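Local coordinates for protein Cas13d (PDB 6IV9) that binds CRISPR RNA and, through its two HEPN domains, matures that guide and cleaves target RNA, at residues A[147-160]-A[164-177]. The protein carries 2 engineered substitutions. Residues are numbered along the deposited sequence; the frame is centred on the assembly and turned at random.
Sequences DMLGLKSELEKRFF and FDDNIHIQLIYNIL. With nucleotides of chain B.
K152 runs out with CG anti to the backbone N (chi1 175°) and bends at its last torsion, which brings NZ over to the loop before helix 168-197. E156 keeps CG beside its backbone N and runs out straight beyond it, which carries the carboxylate to the backbone of F164. Two consecutive helices, joined by a short loop, pack crosswise, their segment axes at 76°. K152 NZ donates to D166 O at 3.0 Å and forms a salt bridge with E156 OE1. E156 OE2 accepts from F164 N, met from above the carboxylate plane. With K152 cut back to an alanine, D166 O would probably lose this donor and E156 its opposite charge.

Two side chains pack as knobs into holes: L155 among I170, I173, Y174 and L177, and I173 among L155, E156, F159 and F160. I173 CG2 makes an off-centre CH-pi contact with the F159 ring. H169 turns its edge to the face of F160, with planes at 87° and CD2 3.7 Å above the ring centre. D166 OD1 holds H169 ND1 through its syn lone pair, nearly in the imidazole plane.

Bound RNA lies beside the crossing. Q171 OE1 accepts from O2' of U23 of chain B, and M148 N donates to OP2 of U25 of chain B at 2.9 Å. Y174 OH donates to the anti lone pair of D147 OD2 and accepts from a water that also donates to that OP2.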
ATOM      1  N   ASP A 147      17.838 -18.939  10.108  1.00 29.76           N
ATOM      2  CA  ASP A 147      16.444 -18.485   9.886  1.00 27.17           C
ATOM      3  C   ASP A 147      15.482 -19.641  10.194  1.00 26.55           C
ATOM      4  O   ASP A 147      15.894 -20.769  10.125  1.00 27.31           O
ATOM      5  CB  ASP A 147      16.256 -17.844   8.516  1.00 28.67           C
ATOM      6  CG  ASP A 147      16.431 -18.835   7.389  1.00 33.05           C
ATOM      7  OD1 ASP A 147      17.229 -19.752   7.555  1.00 35.79           O
ATOM      8  OD2 ASP A 147      15.768 -18.670   6.368  1.00 37.45           O
ATOM      9  N   MET A 148      14.225 -19.332  10.487  1.00 26.78           N
ATOM     10  CA  MET A 148      13.229 -20.372  10.850  1.00 26.15           C
ATOM     11  C   MET A 148      13.005 -21.355   9.690  1.00 25.82           C
ATOM     12  O   MET A 148      12.719 -22.471   9.961  1.00 26.73           O
ATOM     13  CB  MET A 148      11.904 -19.758  11.312  1.00 24.19           C
ATOM     14  CG  MET A 148      11.999 -19.028  12.630  1.00 26.35           C
ATOM     15  SD  MET A 148      12.528 -20.030  14.028  1.00 32.27           S
ATOM     16  CE  MET A 148      11.100 -21.078  14.229  1.00 34.55           C
ATOM     17  N   LEU A 149      13.037 -20.887   8.452  1.00 22.99           N
ATOM     18  CA  LEU A 149      12.818 -21.751   7.264  1.00 24.65           C
ATOM     19  C   LEU A 149      14.038 -22.631   6.980  1.00 24.95           C
ATOM     20  O   LEU A 149      13.888 -23.611   6.314  1.00 28.27           O
ATOM     21  CB  LEU A 149      12.560 -20.850   6.065  1.00 26.10           C
ATOM     22  CG  LEU A 149      11.131 -20.715   5.558  1.00 34.67           C
ATOM     23  CD1 LEU A 149      10.085 -21.187   6.533  1.00 29.98           C
ATOM     24  CD2 LEU A 149      10.871 -19.314   5.069  1.00 37.79           C
ATOM     25  N   GLY A 150      15.208 -22.233   7.455  1.00 27.96           N
ATOM     26  CA  GLY A 150      16.437 -22.976   7.155  1.00 29.18           C
ATOM     27  C   GLY A 150      16.968 -22.659   5.768  1.00 30.87           C
ATOM     28  O   GLY A 150      17.723 -23.443   5.258  1.00 29.41           O
ATOM     29  N   LEU A 151      16.586 -21.525   5.199  1.00 25.41           N
ATOM     30  CA  LEU A 151      17.030 -21.157   3.830  1.00 26.62           C
ATOM     31  C   LEU A 151      18.127 -20.092   3.845  1.00 23.80           C
ATOM     32  O   LEU A 151      18.470 -19.622   2.796  1.00 25.53           O
ATOM     33  CB  LEU A 151      15.811 -20.669   3.058  1.00 25.24           C
ATOM     34  CG  LEU A 151      14.752 -21.733   2.841  1.00 26.33           C
ATOM     35  CD1 LEU A 151      13.507 -21.127   2.245  1.00 30.09           C
ATOM     36  CD2 LEU A 151      15.293 -22.841   1.966  1.00 27.18           C
ATOM     37  N   LYS A 152      18.691 -19.800   5.002  1.00 24.63           N
ATOM     38  CA  LYS A 152      19.703 -18.724   5.091  1.00 24.42           C
ATOM     39  C   LYS A 152      20.875 -19.011   4.154  1.00 25.33           C
ATOM     40  O   LYS A 152      21.272 -18.118   3.466  1.00 24.44           O
ATOM     41  CB  LYS A 152      20.221 -18.658   6.528  1.00 26.49           C
ATOM     42  CG  LYS A 152      21.355 -17.695   6.807  1.00 25.00           C
ATOM     43  CD  LYS A 152      21.661 -17.636   8.276  1.00 24.94           C
ATOM     44  CE  LYS A 152      22.777 -16.699   8.664  1.00 27.07           C
ATOM     45  NZ  LYS A 152      24.086 -17.132   8.139  1.00 31.07           N
ATOM     46  N   SER A 153      21.396 -20.230   4.141  1.00 26.02           N
ATOM     47  CA  SER A 153      22.557 -20.524   3.267  1.00 26.68           C
ATOM     48  C   SER A 153      22.204 -20.409   1.783  1.00 27.52           C
ATOM     49  O   SER A 153      22.969 -19.847   1.046  1.00 27.60           O
ATOM     50  CB  SER A 153      23.143 -21.848   3.602  1.00 28.80           C
ATOM     51  OG  SER A 153      23.715 -21.799   4.885  1.00 30.98           O
ATOM     52  N   GLU A 154      21.073 -20.959   1.383  1.00 28.08           N
ATOM     53  CA  GLU A 154      20.654 -20.875  -0.030  1.00 32.20           C
ATOM     54  C   GLU A 154      20.450 -19.407  -0.405  1.00 27.87           C
ATOM     55  O   GLU A 154      20.851 -19.026  -1.468  1.00 28.30           O
ATOM     56  CB  GLU A 154      19.334 -21.610  -0.208  1.00 39.20           C
ATOM     57  CG  GLU A 154      19.477 -23.040  -0.647  1.00 53.75           C
ATOM     58  CD  GLU A 154      20.687 -23.357  -1.508  1.00 57.13           C
ATOM     59  OE1 GLU A 154      20.669 -23.005  -2.682  1.00 45.97           O
ATOM     60  OE2 GLU A 154      21.638 -23.943  -0.973  1.00 65.92           O
ATOM     61  N   LEU A 155      19.826 -18.629   0.468  1.00 26.77           N
ATOM     62  CA  LEU A 155      19.589 -17.201   0.176  1.00 27.11           C
ATOM     63  C   LEU A 155      20.912 -16.442   0.050  1.00 28.50           C
ATOM     64  O   LEU A 155      21.038 -15.687  -0.868  1.00 27.88           O
ATOM     65  CB  LEU A 155      18.689 -16.620   1.261  1.00 27.31           C
ATOM     66  CG  LEU A 155      17.225 -17.014   1.112  1.00 27.66           C
ATOM     67  CD1 LEU A 155      16.430 -16.720   2.361  1.00 28.22           C
ATOM     68  CD2 LEU A 155      16.622 -16.323  -0.085  1.00 27.99           C
ATOM     69  N   GLU A 156      21.868 -16.687   0.938  1.00 26.13           N
ATOM     70  CA  GLU A 156      23.169 -15.982   0.865  1.00 26.52           C
ATOM     71  C   GLU A 156      23.846 -16.328  -0.459  1.00 25.49           C
ATOM     72  O   GLU A 156      24.369 -15.447  -1.089  1.00 30.10           O
ATOM     73  CB  GLU A 156      24.059 -16.390   2.034  1.00 27.40           C
ATOM     74  CG  GLU A 156      23.588 -15.835   3.359  1.00 28.60           C
ATOM     75  CD  GLU A 156      24.232 -16.418   4.603  1.00 31.50           C
ATOM     76  OE1 GLU A 156      24.039 -15.850   5.649  1.00 31.22           O
ATOM     77  OE2 GLU A 156      24.902 -17.440   4.502  1.00 33.15           O
ATOM     78  N   LYS A 157      23.802 -17.586  -0.854  1.00 26.34           N
ATOM     79  CA  LYS A 157      24.436 -17.953  -2.141  1.00 32.37           C
ATOM     80  C   LYS A 157      23.748 -17.221  -3.297  1.00 34.65           C
ATOM     81  O   LYS A 157      24.433 -16.696  -4.126  1.00 33.35           O
ATOM     82  CB  LYS A 157      24.343 -19.459  -2.355  1.00 33.14           C
ATOM     83  CG  LYS A 157      25.184 -20.287  -1.405  1.00 45.01           C
ATOM     84  CD  LYS A 157      25.333 -21.705  -1.871  1.00 48.07           C
ATOM     85  CE  LYS A 157      24.564 -22.693  -1.034  1.00 55.95           C
ATOM     86  NZ  LYS A 157      24.392 -23.976  -1.748  1.00 57.50           N
ATOM     87  N   ARG A 158      22.426 -17.166  -3.299  1.00 30.78           N
ATOM     88  CA  ARG A 158      21.683 -16.498  -4.390  1.00 33.90           C
ATOM     89  C   ARG A 158      22.003 -15.000  -4.452  1.00 33.73           C
ATOM     90  O   ARG A 158      22.163 -14.493  -5.539  1.00 30.12           O
ATOM     91  CB  ARG A 158      20.190 -16.747  -4.182  1.00 41.05           C
ATOM     92  CG  ARG A 158      19.260 -15.862  -4.995  1.00 54.90           C
ATOM     93  CD  ARG A 158      17.795 -16.034  -4.623  1.00 62.45           C
ATOM     94  NE  ARG A 158      16.975 -16.716  -5.610  1.00 60.21           N
ATOM     95  CZ  ARG A 158      15.867 -17.397  -5.348  1.00 69.31           C
ATOM     96  NH1 ARG A 158      14.788 -16.780  -4.900  1.00 49.90           N
ATOM     97  NH2 ARG A 158      15.833 -18.700  -5.571  1.00 56.90           N
ATOM     98  N   PHE A 159      22.080 -14.317  -3.316  1.00 27.71           N
ATOM     99  CA  PHE A 159      22.301 -12.853  -3.345  1.00 27.75           C
ATOM    100  C   PHE A 159      23.773 -12.444  -3.285  1.00 25.43           C
ATOM    101  O   PHE A 159      24.062 -11.395  -3.787  1.00 28.81           O
ATOM    102  CB  PHE A 159      21.540 -12.188  -2.200  1.00 32.43           C
ATOM    103  CG  PHE A 159      20.053 -12.204  -2.386  1.00 31.46           C
ATOM    104  CD1 PHE A 159      19.315 -13.308  -2.027  1.00 30.30           C
ATOM    105  CD2 PHE A 159      19.398 -11.134  -2.952  1.00 38.33           C
ATOM    106  CE1 PHE A 159      17.948 -13.329  -2.203  1.00 29.49           C
ATOM    107  CE2 PHE A 159      18.029 -11.160  -3.132  1.00 38.20           C
ATOM    108  CZ  PHE A 159      17.313 -12.259  -2.758  1.00 31.85           C
ATOM    109  N   PHE A 160      24.627 -13.227  -2.636  1.00 27.76           N
ATOM    110  CA  PHE A 160      26.041 -12.825  -2.454  1.00 28.19           C
ATOM    111  C   PHE A 160      27.035 -13.818  -3.070  1.00 35.32           C
ATOM    112  O   PHE A 160      28.211 -13.537  -3.000  1.00 36.15           O
ATOM    113  CB  PHE A 160      26.330 -12.581  -0.973  1.00 28.76           C
ATOM    114  CG  PHE A 160      25.590 -11.411  -0.384  1.00 28.15           C
ATOM    115  CD1 PHE A 160      26.041 -10.121  -0.570  1.00 25.97           C
ATOM    116  CD2 PHE A 160      24.437 -11.597   0.349  1.00 26.41           C
ATOM    117  CE1 PHE A 160      25.359  -9.048  -0.032  1.00 28.85           C
ATOM    118  CE2 PHE A 160      23.758 -10.520   0.884  1.00 27.04           C
ATOM    119  CZ  PHE A 160      24.216  -9.250   0.692  1.00 26.49           C
ATOM    120  N   PHE A 164      27.841 -17.122   4.679  1.00 31.85           N
ATOM    121  CA  PHE A 164      28.586 -16.277   5.631  1.00 32.23           C
ATOM    122  C   PHE A 164      28.335 -16.757   7.047  1.00 31.98           C
ATOM    123  O   PHE A 164      27.238 -17.172   7.340  1.00 33.22           O
ATOM    124  CB  PHE A 164      28.130 -14.825   5.526  1.00 33.43           C
ATOM    125  CG  PHE A 164      28.521 -14.173   4.232  1.00 34.51           C
ATOM    126  CD1 PHE A 164      29.737 -13.537   4.106  1.00 40.19           C
ATOM    127  CD2 PHE A 164      27.697 -14.239   3.132  1.00 36.07           C
ATOM    128  CE1 PHE A 164      30.109 -12.958   2.912  1.00 36.93           C
ATOM    129  CE2 PHE A 164      28.069 -13.654   1.938  1.00 37.54           C
ATOM    130  CZ  PHE A 164      29.272 -13.017   1.835  1.00 37.56           C
ATOM    131  N   ASP A 165      29.335 -16.590   7.904  1.00 30.42           N
ATOM    132  CA  ASP A 165      29.213 -16.945   9.334  1.00 33.97           C
ATOM    133  C   ASP A 165      28.827 -15.701  10.133  1.00 31.18           C
ATOM    134  O   ASP A 165      29.504 -15.358  11.062  1.00 31.63           O
ATOM    135  CB  ASP A 165      30.478 -17.598   9.863  1.00 42.08           C
ATOM    136  CG  ASP A 165      30.091 -18.886  10.536  1.00 62.79           C
ATOM    137  OD1 ASP A 165      30.504 -19.954  10.027  1.00 60.59           O
ATOM    138  OD2 ASP A 165      29.306 -18.810  11.495  1.00 88.27           O
ATOM    139  N   ASP A 166      27.753 -15.063   9.713  1.00 25.61           N
ATOM    140  CA  ASP A 166      27.211 -13.851  10.348  1.00 24.34           C
ATOM    141  C   ASP A 166      25.709 -13.825  10.091  1.00 25.15           C
ATOM    142  O   ASP A 166      25.225 -14.555   9.263  1.00 26.31           O
ATOM    143  CB  ASP A 166      27.931 -12.588   9.890  1.00 27.37           C
ATOM    144  CG  ASP A 166      27.663 -12.181   8.457  1.00 31.89           C
ATOM    145  OD1 ASP A 166      26.511 -12.109   8.092  1.00 30.55           O
ATOM    146  OD2 ASP A 166      28.615 -11.926   7.750  1.00 32.58           O
ATOM    147  N   ASN A 167      25.020 -13.000  10.842  1.00 24.20           N
ATOM    148  CA  ASN A 167      23.551 -12.893  10.712  1.00 23.44           C
ATOM    149  C   ASN A 167      23.189 -11.569  10.040  1.00 25.22           C
ATOM    150  O   ASN A 167      22.063 -11.174  10.156  1.00 29.55           O
ATOM    151  CB  ASN A 167      22.879 -13.045  12.072  1.00 25.57           C
ATOM    152  CG  ASN A 167      23.048 -11.814  12.925  1.00 24.42           C
ATOM    153  OD1 ASN A 167      23.948 -11.037  12.714  1.00 24.13           O
ATOM    154  ND2 ASN A 167      22.163 -11.639  13.877  1.00 27.20           N
ATOM    155  N   ILE A 168      24.169 -10.876   9.482  1.00 24.03           N
ATOM    156  CA  ILE A 168      23.938  -9.550   8.846  1.00 25.50           C
ATOM    157  C   ILE A 168      23.397  -9.679   7.423  1.00 23.66           C
ATOM    158  O   ILE A 168      22.483  -8.971   7.093  1.00 24.53           O
ATOM    159  CB  ILE A 168      25.217  -8.704   8.885  1.00 25.28           C
ATOM    160  CG1 ILE A 168      25.940  -8.814  10.229  1.00 29.40           C
ATOM    161  CG2 ILE A 168      24.912  -7.269   8.521  1.00 25.43           C
ATOM    162  CD1 ILE A 168      27.188  -7.992  10.324  1.00 33.36           C
ATOM    163  N   HIS A 169      23.984 -10.555   6.624  1.00 24.85           N
ATOM    164  CA  HIS A 169      23.561 -10.688   5.210  1.00 24.64           C
ATOM    165  C   HIS A 169      22.099 -11.130   5.114  1.00 21.38           C
ATOM    166  O   HIS A 169      21.399 -10.610   4.293  1.00 23.29           O
ATOM    167  CB  HIS A 169      24.486 -11.646   4.455  1.00 25.78           C
ATOM    168  CG  HIS A 169      25.902 -11.205   4.397  1.00 26.80           C
ATOM    169  ND1 HIS A 169      26.745 -11.315   5.460  1.00 28.53           N
ATOM    170  CD2 HIS A 169      26.623 -10.668   3.407  1.00 27.48           C
ATOM    171  CE1 HIS A 169      27.920 -10.867   5.128  1.00 26.57           C
ATOM    172  NE2 HIS A 169      27.873 -10.475   3.888  1.00 28.65           N
ATOM    173  N   ILE A 170      21.696 -12.073   5.948  1.00 21.79           N
ATOM    174  CA  ILE A 170      20.310 -12.613   5.924  1.00 20.85           C
ATOM    175  C   ILE A 170      19.304 -11.503   6.249  1.00 24.78           C
ATOM    176  O   ILE A 170      18.226 -11.541   5.723  1.00 22.90           O
ATOM    177  CB  ILE A 170      20.175 -13.867   6.808  1.00 22.98           C
ATOM    178  CG1 ILE A 170      18.907 -14.649   6.474  1.00 24.50           C
ATOM    179  CG2 ILE A 170      20.304 -13.563   8.286  1.00 23.01           C
ATOM    180  CD1 ILE A 170      18.775 -14.943   5.016  1.00 25.86           C
ATOM    181  N   GLN A 171      19.655 -10.604   7.155  1.00 24.07           N
ATOM    182  CA  GLN A 171      18.739  -9.498   7.517  1.00 23.23           C
ATOM    183  C   GLN A 171      18.545  -8.573   6.306  1.00 23.19           C
ATOM    184  O   GLN A 171      17.446  -8.140   6.071  1.00 22.49           O
ATOM    185  CB  GLN A 171      19.232  -8.807   8.781  1.00 24.64           C
ATOM    186  CG  GLN A 171      19.220  -9.706  10.006  1.00 22.48           C
ATOM    187  CD  GLN A 171      19.596  -8.944  11.249  1.00 25.75           C
ATOM    188  OE1 GLN A 171      18.934  -8.008  11.648  1.00 24.42           O
ATOM    189  NE2 GLN A 171      20.692  -9.342  11.853  1.00 24.78           N
ATOM    190  N   LEU A 172      19.617  -8.287   5.585  1.00 22.93           N
ATOM    191  CA  LEU A 172      19.490  -7.457   4.368  1.00 24.07           C
ATOM    192  C   LEU A 172      18.603  -8.205   3.368  1.00 24.01           C
ATOM    193  O   LEU A 172      17.696  -7.615   2.843  1.00 24.22           O
ATOM    194  CB  LEU A 172      20.888  -7.236   3.791  1.00 24.33           C
ATOM    195  CG  LEU A 172      20.977  -6.392   2.529  1.00 25.97           C
ATOM    196  CD1 LEU A 172      22.389  -5.876   2.327  1.00 28.16           C
ATOM    197  CD2 LEU A 172      20.523  -7.179   1.323  1.00 26.63           C
ATOM    198  N   ILE A 173      18.840  -9.502   3.204  1.00 21.93           N
ATOM    199  CA  ILE A 173      18.083 -10.341   2.232  1.00 22.92           C
ATOM    200  C   ILE A 173      16.587 -10.371   2.567  1.00 22.58           C
ATOM    201  O   ILE A 173      15.818 -10.194   1.664  1.00 21.75           O
ATOM    202  CB  ILE A 173      18.655 -11.760   2.162  1.00 23.35           C
ATOM    203  CG1 ILE A 173      20.035 -11.769   1.510  1.00 24.95           C
ATOM    204  CG2 ILE A 173      17.686 -12.674   1.447  1.00 26.10           C
ATOM    205  CD1 ILE A 173      20.792 -13.046   1.696  1.00 25.95           C
ATOM    206  N   TYR A 174      16.211 -10.483   3.840  1.00 21.39           N
ATOM    207  CA  TYR A 174      14.774 -10.508   4.230  1.00 23.87           C
ATOM    208  C   TYR A 174      14.117  -9.195   3.806  1.00 23.40           C
ATOM    209  O   TYR A 174      12.950  -9.201   3.513  1.00 24.49           O
ATOM    210  CB  TYR A 174      14.541 -10.932   5.686  1.00 23.97           C
ATOM    211  CG  TYR A 174      14.335 -12.413   5.836  1.00 27.34           C
ATOM    212  CD1 TYR A 174      15.380 -13.277   5.633  1.00 28.10           C
ATOM    213  CD2 TYR A 174      13.093 -12.966   6.083  1.00 42.94           C
ATOM    214  CE1 TYR A 174      15.221 -14.642   5.724  1.00 35.83           C
ATOM    215  CE2 TYR A 174      12.909 -14.337   6.178  1.00 43.20           C
ATOM    216  CZ  TYR A 174      13.986 -15.181   5.993  1.00 40.96           C
ATOM    217  OH  TYR A 174      13.868 -16.537   6.048  1.00 41.30           O
ATOM    218  N   ASN A 175      14.864  -8.103   3.848  1.00 24.55           N
ATOM    219  CA  ASN A 175      14.333  -6.799   3.387  1.00 25.60           C
ATOM    220  C   ASN A 175      14.030  -6.872   1.883  1.00 25.93           C
ATOM    221  O   ASN A 175      13.035  -6.318   1.473  1.00 23.78           O
ATOM    222  CB  ASN A 175      15.232  -5.645   3.800  1.00 26.64           C
ATOM    223  CG  ASN A 175      14.931  -5.212   5.213  1.00 28.70           C
ATOM    224  OD1 ASN A 175      13.962  -4.536   5.452  1.00 30.40           O
ATOM    225  ND2 ASN A 175      15.732  -5.634   6.157  1.00 27.25           N
ATOM    226  N   ILE A 176      14.909  -7.502   1.104  1.00 22.25           N
ATOM    227  CA  ILE A 176      14.651  -7.676  -0.353  1.00 25.70           C
ATOM    228  C   ILE A 176      13.433  -8.586  -0.553  1.00 23.78           C
ATOM    229  O   ILE A 176      12.624  -8.274  -1.372  1.00 25.43           O
ATOM    230  CB  ILE A 176      15.886  -8.168  -1.123  1.00 23.52           C
ATOM    231  CG1 ILE A 176      17.066  -7.208  -0.980  1.00 24.80           C
ATOM    232  CG2 ILE A 176      15.536  -8.409  -2.572  1.00 24.38           C
ATOM    233  CD1 ILE A 176      18.358  -7.742  -1.504  1.00 23.01           C
ATOM    234  N   LEU A 177      13.289  -9.643   0.238  1.00 23.20           N
ATOM    235  CA  LEU A 177      12.117 -10.540   0.085  1.00 24.11           C
ATOM    236  C   LEU A 177      10.826  -9.757   0.351  1.00 23.75           C
ATOM    237  O   LEU A 177       9.858 -10.041  -0.302  1.00 25.02           O
ATOM    238  CB  LEU A 177      12.244 -11.729   1.030  1.00 25.22           C
ATOM    239  CG  LEU A 177      13.470 -12.604   0.807  1.00 27.16           C
ATOM    240  CD1 LEU A 177      13.435 -13.812   1.721  1.00 30.64           C
ATOM    241  CD2 LEU A 177      13.600 -13.009  -0.641  1.00 27.23           C
TER
ATOM    242  P     C B  24      13.147 -10.130  10.834  1.00 26.74           P
ATOM    243  OP1   C B  24      12.458 -10.213   9.540  1.00 29.99           O
ATOM    244  OP2   C B  24      12.518 -10.321  12.111  1.00 24.03           O
ATOM    245  O5'   C B  24      14.291 -11.246  10.800  1.00 24.13           O
ATOM    246  C5'   C B  24      14.773 -11.750   9.552  1.00 23.72           C
ATOM    247  C4'   C B  24      15.872 -12.758   9.776  1.00 23.23           C
ATOM    248  O4'   C B  24      17.065 -12.099  10.274  1.00 23.86           O
ATOM    249  C3'   C B  24      15.567 -13.794  10.812  1.00 22.84           C
ATOM    250  O3'   C B  24      14.791 -14.797  10.226  1.00 23.02           O
ATOM    251  C2'   C B  24      16.968 -14.276  11.182  1.00 23.44           C
ATOM    252  O2'   C B  24      17.484 -15.176  10.221  1.00 26.52           O
ATOM    253  C1'   C B  24      17.717 -12.957  11.205  1.00 24.06           C
ATOM    254  N1    C B  24      17.778 -12.272  12.525  1.00 24.95           N
ATOM    255  C2    C B  24      18.845 -12.579  13.389  1.00 24.40           C
ATOM    256  O2    C B  24      19.668 -13.441  13.037  1.00 25.50           O
ATOM    257  N3    C B  24      18.923 -11.959  14.591  1.00 24.17           N
ATOM    258  C4    C B  24      18.032 -11.005  14.909  1.00 25.57           C
ATOM    259  N4    C B  24      18.180 -10.358  16.069  1.00 26.52           N
ATOM    260  C5    C B  24      16.957 -10.657  14.039  1.00 23.96           C
ATOM    261  C6    C B  24      16.862 -11.320  12.874  1.00 23.91           C
ATOM    262  P     U B  25      13.733 -15.570  11.089  1.00 26.45           P
ATOM    263  OP1   U B  25      14.265 -15.865  12.450  1.00 30.94           O
ATOM    264  OP2   U B  25      13.150 -16.616  10.260  1.00 27.78           O
ATOM    265  O5'   U B  25      12.644 -14.490  11.436  1.00 27.54           O
ATOM    266  C5'   U B  25      11.622 -14.191  10.467  1.00 25.11           C
ATOM    267  C4'   U B  25      10.330 -14.893  10.830  1.00 27.12           C
ATOM    268  O4'   U B  25      10.083 -14.611  12.210  1.00 28.88           O
ATOM    269  C3'   U B  25       9.090 -14.302  10.147  1.00 24.66           C
ATOM    270  O3'   U B  25       8.810 -14.897   8.918  1.00 24.42           O
ATOM    271  C2'   U B  25       7.964 -14.614  11.111  1.00 28.43           C
ATOM    272  O2'   U B  25       7.415 -15.880  10.809  1.00 30.90           O
ATOM    273  C1'   U B  25       8.694 -14.761  12.454  1.00 27.38           C
ATOM    274  N1    U B  25       8.294 -13.763  13.438  1.00 27.96           N
ATOM    275  C2    U B  25       7.061 -13.963  14.018  1.00 23.96           C
ATOM    276  O2    U B  25       6.305 -14.828  13.649  1.00 25.28           O
ATOM    277  N3    U B  25       6.737 -13.077  14.996  1.00 26.49           N
ATOM    278  C4    U B  25       7.520 -12.061  15.490  1.00 28.57           C
ATOM    279  O4    U B  25       7.089 -11.358  16.397  1.00 26.52           O
ATOM    280  C5    U B  25       8.772 -11.902  14.827  1.00 28.11           C
ATOM    281  C6    U B  25       9.098 -12.729  13.831  1.00 27.36           C
ATOM    282  P     U B  23      15.617  -7.251  16.175  1.00 25.24           P
ATOM    283  OP1   U B  23      17.047  -6.937  16.009  1.00 26.33           O
ATOM    284  OP2   U B  23      14.689  -6.288  16.732  1.00 25.83           O
ATOM    285  O5'   U B  23      15.110  -7.622  14.703  1.00 24.65           O
ATOM    286  C5'   U B  23      13.711  -7.628  14.333  1.00 24.90           C
ATOM    287  C4'   U B  23      13.614  -7.430  12.819  1.00 24.59           C
ATOM    288  O4'   U B  23      14.036  -6.069  12.546  1.00 23.40           O
ATOM    289  C3'   U B  23      14.578  -8.315  12.013  1.00 23.88           C
ATOM    290  O3'   U B  23      13.952  -8.763  10.830  1.00 25.87           O
ATOM    291  C2'   U B  23      15.718  -7.390  11.670  1.00 24.08           C
ATOM    292  O2'   U B  23      16.496  -7.797  10.544  1.00 26.54           O
ATOM    293  C1'   U B  23      14.995  -6.049  11.507  1.00 24.42           C
ATOM    294  N1    U B  23      15.920  -4.931  11.738  1.00 24.54           N
ATOM    295  C2    U B  23      16.237  -4.102  10.676  1.00 28.42           C
ATOM    296  O2    U B  23      15.767  -4.240   9.577  1.00 30.90           O
ATOM    297  N3    U B  23      17.168  -3.134  10.955  1.00 29.88           N
ATOM    298  C4    U B  23      17.808  -2.919  12.130  1.00 29.78           C
ATOM    299  O4    U B  23      18.642  -2.018  12.207  1.00 40.39           O
ATOM    300  C5    U B  23      17.414  -3.794  13.192  1.00 27.92           C
ATOM    301  C6    U B  23      16.499  -4.738  12.965  1.00 24.58           C
TER
HETATM  302  O   HOH W   1      12.604 -17.892   7.943  1.00 31.31           O
HETATM  303  O   HOH W   2      23.851 -13.646   7.008  1.00 25.49           O